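PDB 2YZI: CBS domain-containing protein from Pyrococcus horikoshii, which is of unknown function but carries two CBS domains in tandem, modules that in many relatives bind adenine nucleotides and regulate a partner protein or domain. Local coordinates for residues P8-M13 with A85-P90; T14-G19 with F36-L41; I60-V65 with I77-L82. All blocks are in the same frame, centred on the assembly; numbering follows the deposited sequence.

Contact 1 (P8-M13 with A85-P90)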
ATOM      1  N   PRO B   8       2.207   4.421  22.635  1.00 21.19           N
ATOM      2  CA  PRO B   8       1.149   3.462  22.290  1.00 21.02           C
ATOM      3  C   PRO B   8       0.618   3.712  20.889  1.00 21.56           C
ATOM      4  O   PRO B   8       0.466   4.868  20.478  1.00 20.89           O
ATOM      5  CB  PRO B   8       0.092   3.727  23.350  1.00 21.92           C
ATOM      6  CG  PRO B   8       0.225   5.194  23.558  1.00 20.02           C
ATOM      7  CD  PRO B   8       1.727   5.367  23.654  1.00 20.20           C
ATOM      8  N   ILE B   9       0.317   2.632  20.168  1.00 20.62           N
ATOM      9  CA  ILE B   9      -0.175   2.744  18.800  1.00 19.47           C
ATOM     10  C   ILE B   9      -1.452   3.565  18.709  1.00 21.04           C
ATOM     11  O   ILE B   9      -1.780   4.098  17.655  1.00 19.71           O
ATOM     12  CB  ILE B   9      -0.441   1.348  18.159  1.00 18.60           C
ATOM     13  CG1 ILE B   9      -0.472   1.481  16.633  1.00 16.31           C
ATOM     14  CG2 ILE B   9      -1.782   0.775  18.629  1.00 14.88           C
ATOM     15  CD1 ILE B   9       0.845   1.906  16.036  1.00 14.67           C
ATOM     16  N   LYS B  10      -2.169   3.682  19.813  1.00 22.21           N
ATOM     17  CA  LYS B  10      -3.407   4.432  19.779  1.00 24.46           C
ATOM     18  C   LYS B  10      -3.254   5.888  19.376  1.00 25.14           C
ATOM     19  O   LYS B  10      -4.237   6.524  19.004  1.00 24.92           O
ATOM     20  CB  LYS B  10      -4.142   4.332  21.124  1.00 23.84           C
ATOM     21  CG  LYS B  10      -3.377   4.795  22.350  1.00 25.50           C
ATOM     22  CD  LYS B  10      -4.221   4.506  23.593  1.00 28.10           C
ATOM     23  CE  LYS B  10      -3.581   5.009  24.864  1.00 31.02           C
ATOM     24  NZ  LYS B  10      -4.437   4.680  26.043  1.00 37.01           N
ATOM     25  N   VAL B  11      -2.036   6.419  19.421  1.00 25.75           N
ATOM     26  CA  VAL B  11      -1.849   7.816  19.047  1.00 26.53           C
ATOM     27  C   VAL B  11      -1.616   8.007  17.546  1.00 27.26           C
ATOM     28  O   VAL B  11      -1.798   9.104  17.014  1.00 28.48           O
ATOM     29  CB  VAL B  11      -0.679   8.474  19.829  1.00 27.50           C
ATOM     30  CG1 VAL B  11      -0.695   8.001  21.264  1.00 25.87           C
ATOM     31  CG2 VAL B  11       0.648   8.183  19.165  1.00 27.42           C
ATOM     32  N   TYR B  12      -1.226   6.940  16.861  1.00 26.85           N
ATOM     33  CA  TYR B  12      -0.974   7.028  15.428  1.00 27.86           C
ATOM     34  C   TYR B  12      -2.062   6.348  14.595  1.00 29.51           C
ATOM     35  O   TYR B  12      -2.099   6.496  13.374  1.00 29.61           O
ATOM     36  CB  TYR B  12       0.378   6.401  15.104  1.00 27.35           C
ATOM     37  CG  TYR B  12       1.513   6.911  15.955  1.00 25.81           C
ATOM     38  CD1 TYR B  12       1.980   8.216  15.822  1.00 27.02           C
ATOM     39  CD2 TYR B  12       2.129   6.083  16.891  1.00 26.87           C
ATOM     40  CE1 TYR B  12       3.042   8.683  16.601  1.00 27.19           C
ATOM     41  CE2 TYR B  12       3.189   6.536  17.677  1.00 27.65           C
ATOM     42  CZ  TYR B  12       3.638   7.837  17.523  1.00 29.28           C
ATOM     43  OH  TYR B  12       4.689   8.285  18.286  1.00 31.05           O
HETATM   44  N   MSE B  13      -2.943   5.599  15.251  1.00 32.02           N
HETATM   45  CA  MSE B  13      -4.016   4.915  14.543  1.00 28.95           C
HETATM   46  C   MSE B  13      -5.092   5.878  14.068  1.00 28.57           C
HETATM   47  O   MSE B  13      -5.144   7.039  14.486  1.00 27.99           O
HETATM   48  CB  MSE B  13      -4.676   3.872  15.436  1.00 29.07           C
HETATM   49  CG  MSE B  13      -5.367   4.444  16.661  1.00 31.80           C
HETATM   50 SE   MSE B  13      -6.607   3.161  17.442  1.00 36.21          SE
HETATM   51  CE  MSE B  13      -7.936   4.405  18.119  1.00 31.12           C
ATOM     52  N   ALA B  85      -3.373  -5.580  16.911  1.00 20.71           N
ATOM     53  CA  ALA B  85      -2.433  -5.029  17.854  1.00 20.42           C
ATOM     54  C   ALA B  85      -3.308  -4.300  18.855  1.00 21.52           C
ATOM     55  O   ALA B  85      -4.344  -3.754  18.495  1.00 22.36           O
ATOM     56  CB  ALA B  85      -1.497  -4.053  17.160  1.00 20.56           C
ATOM     57  N   ASN B  86      -2.898  -4.288  20.108  1.00 20.51           N
ATOM     58  CA  ASN B  86      -3.667  -3.616  21.134  1.00 21.29           C
ATOM     59  C   ASN B  86      -3.395  -2.100  21.132  1.00 22.96           C
ATOM     60  O   ASN B  86      -2.300  -1.657  20.778  1.00 23.72           O
ATOM     61  CB  ASN B  86      -3.318  -4.237  22.476  1.00 19.80           C
ATOM     62  CG  ASN B  86      -4.128  -3.674  23.597  1.00 19.52           C
ATOM     63  OD1 ASN B  86      -3.746  -2.675  24.218  1.00 19.08           O
ATOM     64  ND2 ASN B  86      -5.269  -4.300  23.865  1.00 17.03           N
ATOM     65  N   VAL B  87      -4.390  -1.308  21.527  1.00 23.93           N
ATOM     66  CA  VAL B  87      -4.241   0.152  21.553  1.00 25.18           C
ATOM     67  C   VAL B  87      -3.000   0.609  22.311  1.00 25.43           C
ATOM     68  O   VAL B  87      -2.394   1.619  21.962  1.00 26.65           O
ATOM     69  CB  VAL B  87      -5.477   0.863  22.185  1.00 23.92           C
ATOM     70  CG1 VAL B  87      -6.696   0.665  21.314  1.00 22.02           C
ATOM     71  CG2 VAL B  87      -5.748   0.318  23.577  1.00 25.96           C
ATOM     72  N   ASN B  88      -2.622  -0.143  23.342  1.00 26.62           N
ATOM     73  CA  ASN B  88      -1.461   0.206  24.156  1.00 26.44           C
ATOM     74  C   ASN B  88      -0.120  -0.339  23.677  1.00 26.46           C
ATOM     75  O   ASN B  88       0.913   0.007  24.237  1.00 28.79           O
ATOM     76  CB  ASN B  88      -1.697  -0.216  25.605  1.00 26.78           C
ATOM     77  CG  ASN B  88      -2.744   0.631  26.287  1.00 27.10           C
ATOM     78  OD1 ASN B  88      -3.485   0.150  27.140  1.00 30.48           O
ATOM     79  ND2 ASN B  88      -2.806   1.904  25.923  1.00 25.72           N
ATOM     80  N   THR B  89      -0.139  -1.189  22.654  1.00 25.97           N
ATOM     81  CA  THR B  89       1.087  -1.746  22.091  1.00 23.92           C
ATOM     82  C   THR B  89       1.881  -0.581  21.509  1.00 23.00           C
ATOM     83  O   THR B  89       1.357   0.175  20.701  1.00 24.30           O
ATOM     84  CB  THR B  89       0.789  -2.732  20.926  1.00 24.73           C
ATOM     85  OG1 THR B  89      -0.071  -3.785  21.376  1.00 26.23           O
ATOM     86  CG2 THR B  89       2.083  -3.325  20.382  1.00 22.70           C
ATOM     87  N   PRO B  90       3.152  -0.418  21.914  1.00 21.40           N
ATOM     88  CA  PRO B  90       3.984   0.675  21.401  1.00 20.71           C
ATOM     89  C   PRO B  90       4.274   0.556  19.904  1.00 20.10           C
ATOM     90  O   PRO B  90       4.470  -0.543  19.372  1.00 19.04           O
ATOM     91  CB  PRO B  90       5.253   0.567  22.244  1.00 20.64           C
ATOM     92  CG  PRO B  90       5.336  -0.897  22.524  1.00 21.69           C
ATOM     93  CD  PRO B  90       3.902  -1.224  22.887  1.00 21.54           C
TER
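I9 N donates to T89 O at 2.7 Å, the shorter of the two clear hydrogen bonds across this contact, with the donor tilted 30° from the carbonyl plane. The next amide along, K10 N, bonds V87 O at 3.0 Å, in the carbonyl plane and on a lone pair. I9 N also stands near V87 O, but at too poor an angle to bond. Consecutive amides of 8-13 thus reach two carbonyls, two residues apart, in the turn that follows strand 84-86. This is a type I turn from N86 to T89. N86 also starts an Asx turn, its OD1 accepting from N88 N at 2.9 Å.

Around the polar pair the side chains contribute carbon. K10 CG sits between its own backbone N and carbonyl carbon, and this torsion (chi1 57°) brings it to 3.3 Å from V87 O; CB, whose place the backbone sets, lies equally near and also meets V87 CB at 3.9 Å. Beyond CG the lysine runs extended beside N88, both side chains pointing the same way. I9 CG2 comes up to N86 O at 3.3 Å, and the ring carbon P8 CB rests 3.5 Å from V87 O. I9 reaches into the second CBS domain, packing on L91, V94 and F118, and meets I108, as V87 does; N86 ND2 is bonded to E109.

An N-terminal segment is in this way fixed to the second half of the chain, consistent with the tandem CBS arrangement. Because the two clear bonds run backbone to backbone, the chemistry implies an attachment set largely by the shape of the turn, with aliphatic carbon lining the carbonyls it engages.

Contact 2 (T14-G19 with F36-L41)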
ATOM      1  N   THR B  14      -5.966   5.376  13.206  1.00 28.13           N
ATOM      2  CA  THR B  14      -7.069   6.171  12.685  1.00 29.56           C
ATOM      3  C   THR B  14      -8.403   5.451  12.894  1.00 30.15           C
ATOM      4  O   THR B  14      -8.430   4.251  13.162  1.00 29.32           O
ATOM      5  CB  THR B  14      -6.908   6.439  11.184  1.00 29.71           C
ATOM      6  OG1 THR B  14      -8.103   7.051  10.687  1.00 30.86           O
ATOM      7  CG2 THR B  14      -6.678   5.135  10.423  1.00 29.50           C
ATOM      8  N   LYS B  15      -9.501   6.194  12.768  1.00 31.20           N
ATOM      9  CA  LYS B  15     -10.851   5.636  12.914  1.00 32.71           C
ATOM     10  C   LYS B  15     -11.401   5.305  11.534  1.00 31.89           C
ATOM     11  O   LYS B  15     -12.393   4.592  11.401  1.00 32.45           O
ATOM     12  CB  LYS B  15     -11.793   6.647  13.584  1.00 34.46           C
ATOM     13  CG  LYS B  15     -11.663   6.770  15.097  1.00 36.39           C
ATOM     14  CD  LYS B  15     -12.181   5.527  15.815  1.00 38.67           C
ATOM     15  CE  LYS B  15     -12.255   5.763  17.324  1.00 40.40           C
ATOM     16  NZ  LYS B  15     -12.724   4.549  18.049  1.00 39.87           N
ATOM     17  N   LYS B  16     -10.748   5.841  10.511  1.00 32.15           N
ATOM     18  CA  LYS B  16     -11.154   5.635   9.127  1.00 33.34           C
ATOM     19  C   LYS B  16     -11.099   4.156   8.727  1.00 32.49           C
ATOM     20  O   LYS B  16     -10.215   3.737   7.984  1.00 33.30           O
ATOM     21  CB  LYS B  16     -10.253   6.466   8.210  1.00 34.78           C
ATOM     22  CG  LYS B  16     -10.598   6.390   6.734  1.00 37.91           C
ATOM     23  CD  LYS B  16      -9.510   7.042   5.893  1.00 38.26           C
ATOM     24  CE  LYS B  16     -10.029   8.254   5.155  1.00 40.56           C
ATOM     25  NZ  LYS B  16     -11.142   7.880   4.247  1.00 39.66           N
ATOM     26  N   LEU B  17     -12.057   3.378   9.216  1.00 30.83           N
ATOM     27  CA  LEU B  17     -12.126   1.948   8.924  1.00 30.03           C
ATOM     28  C   LEU B  17     -13.464   1.635   8.261  1.00 30.63           C
ATOM     29  O   LEU B  17     -14.506   1.647   8.915  1.00 30.30           O
ATOM     30  CB  LEU B  17     -11.972   1.163  10.230  1.00 30.31           C
ATOM     31  CG  LEU B  17     -12.367  -0.309  10.317  1.00 31.58           C
ATOM     32  CD1 LEU B  17     -11.661  -1.125   9.245  1.00 33.34           C
ATOM     33  CD2 LEU B  17     -12.019  -0.817  11.714  1.00 30.61           C
ATOM     34  N   LEU B  18     -13.437   1.361   6.963  1.00 29.41           N
ATOM     35  CA  LEU B  18     -14.669   1.082   6.246  1.00 28.42           C
ATOM     36  C   LEU B  18     -15.025  -0.383   6.119  1.00 28.21           C
ATOM     37  O   LEU B  18     -14.163  -1.242   5.981  1.00 28.18           O
ATOM     38  CB  LEU B  18     -14.641   1.717   4.853  1.00 27.59           C
ATOM     39  CG  LEU B  18     -14.820   3.237   4.850  1.00 29.21           C
ATOM     40  CD1 LEU B  18     -13.531   3.908   5.312  1.00 29.14           C
ATOM     41  CD2 LEU B  18     -15.193   3.706   3.467  1.00 28.06           C
ATOM     42  N   GLY B  19     -16.321  -0.653   6.164  1.00 27.90           N
ATOM     43  CA  GLY B  19     -16.798  -2.013   6.051  1.00 27.38           C
ATOM     44  C   GLY B  19     -17.805  -2.186   4.932  1.00 26.22           C
ATOM     45  O   GLY B  19     -18.454  -1.231   4.500  1.00 27.31           O
ATOM     46  N   PHE B  36     -12.607   6.362  -0.923  1.00 27.55           N
ATOM     47  CA  PHE B  36     -12.154   6.749   0.404  1.00 27.25           C
ATOM     48  C   PHE B  36     -10.670   6.557   0.701  1.00 27.22           C
ATOM     49  O   PHE B  36     -10.236   6.679   1.845  1.00 27.13           O
ATOM     50  CB  PHE B  36     -13.020   6.057   1.447  1.00 27.07           C
ATOM     51  CG  PHE B  36     -14.385   6.666   1.567  1.00 28.43           C
ATOM     52  CD1 PHE B  36     -14.557   7.878   2.227  1.00 30.18           C
ATOM     53  CD2 PHE B  36     -15.482   6.070   0.967  1.00 26.71           C
ATOM     54  CE1 PHE B  36     -15.805   8.490   2.286  1.00 28.49           C
ATOM     55  CE2 PHE B  36     -16.733   6.676   1.023  1.00 27.80           C
ATOM     56  CZ  PHE B  36     -16.891   7.888   1.683  1.00 28.21           C
ATOM     57  N   ASP B  37      -9.899   6.250  -0.334  1.00 26.92           N
ATOM     58  CA  ASP B  37      -8.460   6.120  -0.202  1.00 28.04           C
ATOM     59  C   ASP B  37      -7.943   5.132   0.847  1.00 27.67           C
ATOM     60  O   ASP B  37      -7.021   5.460   1.605  1.00 27.27           O
ATOM     61  CB  ASP B  37      -7.875   7.501   0.089  1.00 31.11           C
ATOM     62  CG  ASP B  37      -6.499   7.683  -0.491  1.00 35.49           C
ATOM     63  OD1 ASP B  37      -6.382   7.675  -1.734  1.00 40.57           O
ATOM     64  OD2 ASP B  37      -5.534   7.833   0.286  1.00 36.05           O
ATOM     65  N   VAL B  38      -8.522   3.936   0.897  1.00 26.72           N
ATOM     66  CA  VAL B  38      -8.070   2.927   1.853  1.00 25.59           C
ATOM     67  C   VAL B  38      -7.628   1.659   1.132  1.00 25.06           C
ATOM     68  O   VAL B  38      -8.177   1.301   0.087  1.00 23.54           O
ATOM     69  CB  VAL B  38      -9.165   2.586   2.885  1.00 25.38           C
ATOM     70  CG1 VAL B  38      -9.446   3.801   3.751  1.00 24.09           C
ATOM     71  CG2 VAL B  38     -10.427   2.120   2.186  1.00 23.28           C
ATOM     72  N   GLY B  39      -6.619   0.989   1.686  1.00 24.21           N
ATOM     73  CA  GLY B  39      -6.106  -0.216   1.063  1.00 22.05           C
ATOM     74  C   GLY B  39      -6.770  -1.503   1.514  1.00 21.56           C
ATOM     75  O   GLY B  39      -6.473  -2.578   0.991  1.00 22.16           O
ATOM     76  N   SER B  40      -7.685  -1.397   2.467  1.00 20.33           N
ATOM     77  CA  SER B  40      -8.353  -2.575   2.991  1.00 18.87           C
ATOM     78  C   SER B  40      -9.776  -2.300   3.431  1.00 18.59           C
ATOM     79  O   SER B  40     -10.212  -1.158   3.508  1.00 19.16           O
ATOM     80  CB  SER B  40      -7.558  -3.150   4.177  1.00 18.91           C
ATOM     81  OG  SER B  40      -7.469  -2.223   5.246  1.00 18.06           O
ATOM     82  N   LEU B  41     -10.487  -3.376   3.724  1.00 16.79           N
ATOM     83  CA  LEU B  41     -11.865  -3.307   4.167  1.00 15.71           C
ATOM     84  C   LEU B  41     -12.165  -4.495   5.069  1.00 16.32           C
ATOM     85  O   LEU B  41     -11.635  -5.586   4.865  1.00 13.04           O
ATOM     86  CB  LEU B  41     -12.811  -3.359   2.960  1.00 15.22           C
ATOM     87  CG  LEU B  41     -12.850  -2.202   1.954  1.00 14.15           C
ATOM     88  CD1 LEU B  41     -13.723  -2.599   0.777  1.00 12.10           C
ATOM     89  CD2 LEU B  41     -13.405  -0.943   2.620  1.00 15.55           C
TER
HETATM   90  O   HOH W   1     -11.196   0.602   5.830  1.00 38.08           O
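L18 is the tightly packed centre of this contact, its side chain caught between F36 and L41. Its methyl CD2 comes within 3.5 Å of F36 CD2, obliquely to the ring, and the two side chains cross at about a right angle. On the strand 40-44 side, L18 CB meets L41 CD2 at 3.7 Å. The same L41 methyl also approaches L18 O, toward which L41 CA directs a C-H...O contact. A water bridges the backbones here, accepting from L18 N at 2.6 Å and donating to S40 O. V38 CG1 lies more loosely against L18 CD1, at 4.4 Å.

The solvent side is formed by K16, the centre of an inverse gamma turn, and the exposed F36. K16 CG lies anti to the backbone N (chi1 -178°), and the chain passes V38 CG1 with CD at 3.9 Å before bending in its last two torsions. NZ then donates to F36 O at 2.8 Å, in the carbonyl plane and on a lone pair, while lying at the edge of the F36 ring. That carbonyl belongs to the first residue beyond helix 26-35, and the positive charge may interact favourably with the helix end.

Within the first CBS domain, L18 reaches L32 of helix 26-35, L41 packs on A29 and M33 of the same helix, and the backbone of L18 pairs with V42 as strand 19-20 joins strand 40-44 in parallel.

Contact 3 (I60-V65 with I77-L82)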
ATOM      1  N   ILE B  60      -5.956  -8.671  -6.066  1.00 26.58           N
ATOM      2  CA  ILE B  60      -5.098  -8.970  -7.210  1.00 27.32           C
ATOM      3  C   ILE B  60      -4.794 -10.470  -7.277  1.00 29.88           C
ATOM      4  O   ILE B  60      -4.937 -11.095  -8.324  1.00 28.66           O
ATOM      5  CB  ILE B  60      -3.753  -8.187  -7.149  1.00 26.26           C
ATOM      6  CG1 ILE B  60      -3.989  -6.679  -7.265  1.00 22.22           C
ATOM      7  CG2 ILE B  60      -2.847  -8.626  -8.293  1.00 24.61           C
ATOM      8  CD1 ILE B  60      -4.462  -6.236  -8.634  1.00 21.18           C
ATOM      9  N   ARG B  61      -4.395 -11.043  -6.145  1.00 31.97           N
ATOM     10  CA  ARG B  61      -4.052 -12.460  -6.074  1.00 34.39           C
ATOM     11  C   ARG B  61      -5.223 -13.450  -6.146  1.00 34.98           C
ATOM     12  O   ARG B  61      -5.087 -14.533  -6.717  1.00 36.20           O
ATOM     13  CB  ARG B  61      -3.259 -12.740  -4.796  1.00 36.26           C
ATOM     14  CG  ARG B  61      -2.932 -14.218  -4.598  1.00 40.62           C
ATOM     15  CD  ARG B  61      -2.301 -14.518  -3.239  1.00 44.75           C
ATOM     16  NE  ARG B  61      -3.182 -14.176  -2.126  1.00 48.82           N
ATOM     17  CZ  ARG B  61      -3.343 -12.947  -1.648  1.00 50.34           C
ATOM     18  NH1 ARG B  61      -2.678 -11.928  -2.178  1.00 52.75           N
ATOM     19  NH2 ARG B  61      -4.172 -12.734  -0.637  1.00 51.94           N
ATOM     20  N   ARG B  62      -6.363 -13.092  -5.571  1.00 34.76           N
ATOM     21  CA  ARG B  62      -7.498 -14.005  -5.567  1.00 35.68           C
ATOM     22  C   ARG B  62      -8.560 -13.746  -6.625  1.00 35.37           C
ATOM     23  O   ARG B  62      -9.532 -14.499  -6.733  1.00 35.04           O
ATOM     24  CB  ARG B  62      -8.122 -14.032  -4.171  1.00 37.19           C
ATOM     25  CG  ARG B  62      -7.150 -14.555  -3.132  1.00 41.27           C
ATOM     26  CD  ARG B  62      -7.719 -14.551  -1.732  1.00 46.28           C
ATOM     27  NE  ARG B  62      -6.740 -15.065  -0.775  1.00 51.33           N
ATOM     28  CZ  ARG B  62      -6.951 -15.185   0.532  1.00 51.47           C
ATOM     29  NH1 ARG B  62      -8.115 -14.825   1.054  1.00 52.67           N
ATOM     30  NH2 ARG B  62      -5.996 -15.666   1.318  1.00 52.67           N
ATOM     31  N   VAL B  63      -8.370 -12.694  -7.415  1.00 34.30           N
ATOM     32  CA  VAL B  63      -9.320 -12.373  -8.467  1.00 34.41           C
ATOM     33  C   VAL B  63      -8.633 -12.226  -9.827  1.00 34.97           C
ATOM     34  O   VAL B  63      -8.850 -13.044 -10.714  1.00 35.76           O
ATOM     35  CB  VAL B  63     -10.104 -11.079  -8.141  1.00 33.19           C
ATOM     36  CG1 VAL B  63     -11.108 -10.784  -9.248  1.00 32.76           C
ATOM     37  CG2 VAL B  63     -10.829 -11.229  -6.803  1.00 33.46           C
ATOM     38  N   ILE B  64      -7.800 -11.195  -9.980  1.00 34.20           N
ATOM     39  CA  ILE B  64      -7.099 -10.947 -11.237  1.00 33.09           C
ATOM     40  C   ILE B  64      -6.297 -12.125 -11.774  1.00 34.50           C
ATOM     41  O   ILE B  64      -6.422 -12.470 -12.945  1.00 34.38           O
ATOM     42  CB  ILE B  64      -6.125  -9.752 -11.134  1.00 33.17           C
ATOM     43  CG1 ILE B  64      -6.898  -8.446 -10.932  1.00 29.76           C
ATOM     44  CG2 ILE B  64      -5.275  -9.668 -12.412  1.00 31.25           C
ATOM     45  CD1 ILE B  64      -7.686  -8.014 -12.145  1.00 31.57           C
ATOM     46  N   VAL B  65      -5.466 -12.738 -10.938  1.00 35.02           N
ATOM     47  CA  VAL B  65      -4.656 -13.858 -11.404  1.00 37.05           C
ATOM     48  C   VAL B  65      -5.499 -15.062 -11.846  1.00 39.56           C
ATOM     49  O   VAL B  65      -5.326 -15.571 -12.953  1.00 39.06           O
ATOM     50  CB  VAL B  65      -3.633 -14.294 -10.330  1.00 35.91           C
ATOM     51  CG1 VAL B  65      -2.929 -15.576 -10.762  1.00 36.39           C
ATOM     52  CG2 VAL B  65      -2.609 -13.186 -10.115  1.00 34.07           C
ATOM     53  N   ILE B  77     -13.264 -14.067  -1.328  1.00 25.05           N
ATOM     54  CA  ILE B  77     -11.836 -13.776  -1.320  1.00 26.03           C
ATOM     55  C   ILE B  77     -11.316 -13.190  -0.021  1.00 27.24           C
ATOM     56  O   ILE B  77     -10.123 -12.916   0.096  1.00 25.86           O
ATOM     57  CB  ILE B  77     -11.452 -12.786  -2.433  1.00 26.10           C
ATOM     58  CG1 ILE B  77     -12.174 -11.455  -2.223  1.00 26.30           C
ATOM     59  CG2 ILE B  77     -11.766 -13.383  -3.777  1.00 27.59           C
ATOM     60  CD1 ILE B  77     -11.598 -10.315  -3.026  1.00 27.01           C
HETATM   61  N   MSE B  78     -12.201 -12.982   0.948  1.00 29.34           N
HETATM   62  CA  MSE B  78     -11.795 -12.411   2.229  1.00 25.72           C
HETATM   63  C   MSE B  78     -11.123 -13.424   3.152  1.00 24.95           C
HETATM   64  O   MSE B  78     -11.347 -14.625   3.029  1.00 23.17           O
HETATM   65  CB  MSE B  78     -13.009 -11.819   2.944  1.00 24.68           C
HETATM   66  CG  MSE B  78     -14.003 -12.847   3.414  1.00 25.86           C
HETATM   67 SE   MSE B  78     -15.586 -12.012   4.131  1.00 27.54          SE
HETATM   68  CE  MSE B  78     -16.218 -13.498   5.234  1.00 24.90           C
ATOM     69  N   THR B  79     -10.292 -12.925   4.065  1.00 23.95           N
ATOM     70  CA  THR B  79      -9.606 -13.773   5.038  1.00 26.13           C
ATOM     71  C   THR B  79     -10.496 -13.751   6.266  1.00 25.08           C
ATOM     72  O   THR B  79     -11.017 -12.698   6.634  1.00 27.19           O
ATOM     73  CB  THR B  79      -8.202 -13.227   5.412  1.00 26.57           C
ATOM     74  OG1 THR B  79      -8.295 -11.841   5.764  1.00 31.16           O
ATOM     75  CG2 THR B  79      -7.246 -13.381   4.253  1.00 28.02           C
ATOM     76  N   ARG B  80     -10.673 -14.900   6.906  1.00 23.40           N
ATOM     77  CA  ARG B  80     -11.560 -14.971   8.054  1.00 22.18           C
ATOM     78  C   ARG B  80     -10.956 -15.006   9.463  1.00 23.36           C
ATOM     79  O   ARG B  80     -11.492 -15.640  10.372  1.00 23.02           O
ATOM     80  CB  ARG B  80     -12.536 -16.133   7.857  1.00 20.37           C
ATOM     81  CG  ARG B  80     -13.442 -15.965   6.638  1.00 18.17           C
ATOM     82  CD  ARG B  80     -14.454 -17.119   6.531  1.00 17.92           C
ATOM     83  NE  ARG B  80     -15.459 -16.891   5.498  1.00 17.22           N
ATOM     84  CZ  ARG B  80     -15.224 -16.957   4.194  1.00 17.49           C
ATOM     85  NH1 ARG B  80     -14.010 -17.249   3.752  1.00 14.72           N
ATOM     86  NH2 ARG B  80     -16.207 -16.739   3.333  1.00 15.66           N
ATOM     87  N   ASN B  81      -9.833 -14.325   9.637  1.00 23.05           N
ATOM     88  CA  ASN B  81      -9.206 -14.186  10.944  1.00 24.45           C
ATOM     89  C   ASN B  81      -8.447 -12.882  10.824  1.00 24.73           C
ATOM     90  O   ASN B  81      -7.981 -12.539   9.741  1.00 25.71           O
ATOM     91  CB  ASN B  81      -8.268 -15.348  11.285  1.00 25.33           C
ATOM     92  CG  ASN B  81      -7.224 -15.586  10.235  1.00 27.38           C
ATOM     93  OD1 ASN B  81      -7.489 -16.228   9.224  1.00 29.13           O
ATOM     94  ND2 ASN B  81      -6.029 -15.060  10.460  1.00 27.91           N
ATOM     95  N   LEU B  82      -8.335 -12.142  11.920  1.00 24.36           N
ATOM     96  CA  LEU B  82      -7.662 -10.857  11.882  1.00 22.40           C
ATOM     97  C   LEU B  82      -6.326 -10.819  12.602  1.00 22.15           C
ATOM     98  O   LEU B  82      -6.107 -11.529  13.576  1.00 21.99           O
ATOM     99  CB  LEU B  82      -8.574  -9.799  12.493  1.00 24.27           C
ATOM    100  CG  LEU B  82     -10.029  -9.858  12.032  1.00 24.71           C
ATOM    101  CD1 LEU B  82     -10.896  -8.980  12.932  1.00 22.79           C
ATOM    102  CD2 LEU B  82     -10.121  -9.425  10.577  1.00 22.80           C
TER
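The passage from the first CBS domain to the second runs from the last turns of helix 56-64 into the loop before strand 84-86, and there R62 clasps the backbone of I77. Its NH1 donates to I77 O at 2.9 Å. The donor stands above the carbonyl plane, 57° out of it, and the oxygen is itself tilted 18° from the guanidinium plane. R62 CG is anti to the carbonyl carbon (chi1 -63°), and the chain is extended from there to NE, carrying the guanidinium past I77. On the way CD comes within 3.4 Å of I77 O, and CB touches I77 CG2 at 3.7 Å.

In a tandem CBS fold, each half consists of a small sheet flanked by helices, and this linker region brings the chain from one half to the other. I77 adds an apolar contact to the passage: its CG2 also meets V63 CG2 at 3.8 Å, the two side chains crossing obliquely, and I72 of the linker packs on it too. Farther along, T79 CG2 lies 3.6 Å from R62 NH1, obliquely to the guanidinium, and the two side chains cross at about a right angle. The polar end of T79 is engaged elsewhere, OG1 being hydrogen-bonded to F53 O of strand 50-55. Helix 56-64 meets the second subunit as well, where I60 and R61 pack on M34 of that chain and I64 O accepts from Q27 NE2 of the same neighbour.

The three contacts illustrate how a tandem CBS chain is stitched together at separate places. Contacts 1 and 3 both join a segment of the first CBS domain to one of the second, yet lie on opposite sides of the chain's centre, their centres about 26 Å apart. Contact 2 belongs wholly to the first domain, its centre about 17 Å from each of the others; its nearest atoms are about 7 Å from those of contact 3. Segment 8-13 runs straight on into 14-19, so one continuous lead-in serves contact 1 and then contact 2. No ligand site is established here, so any link to nucleotide binding is left open.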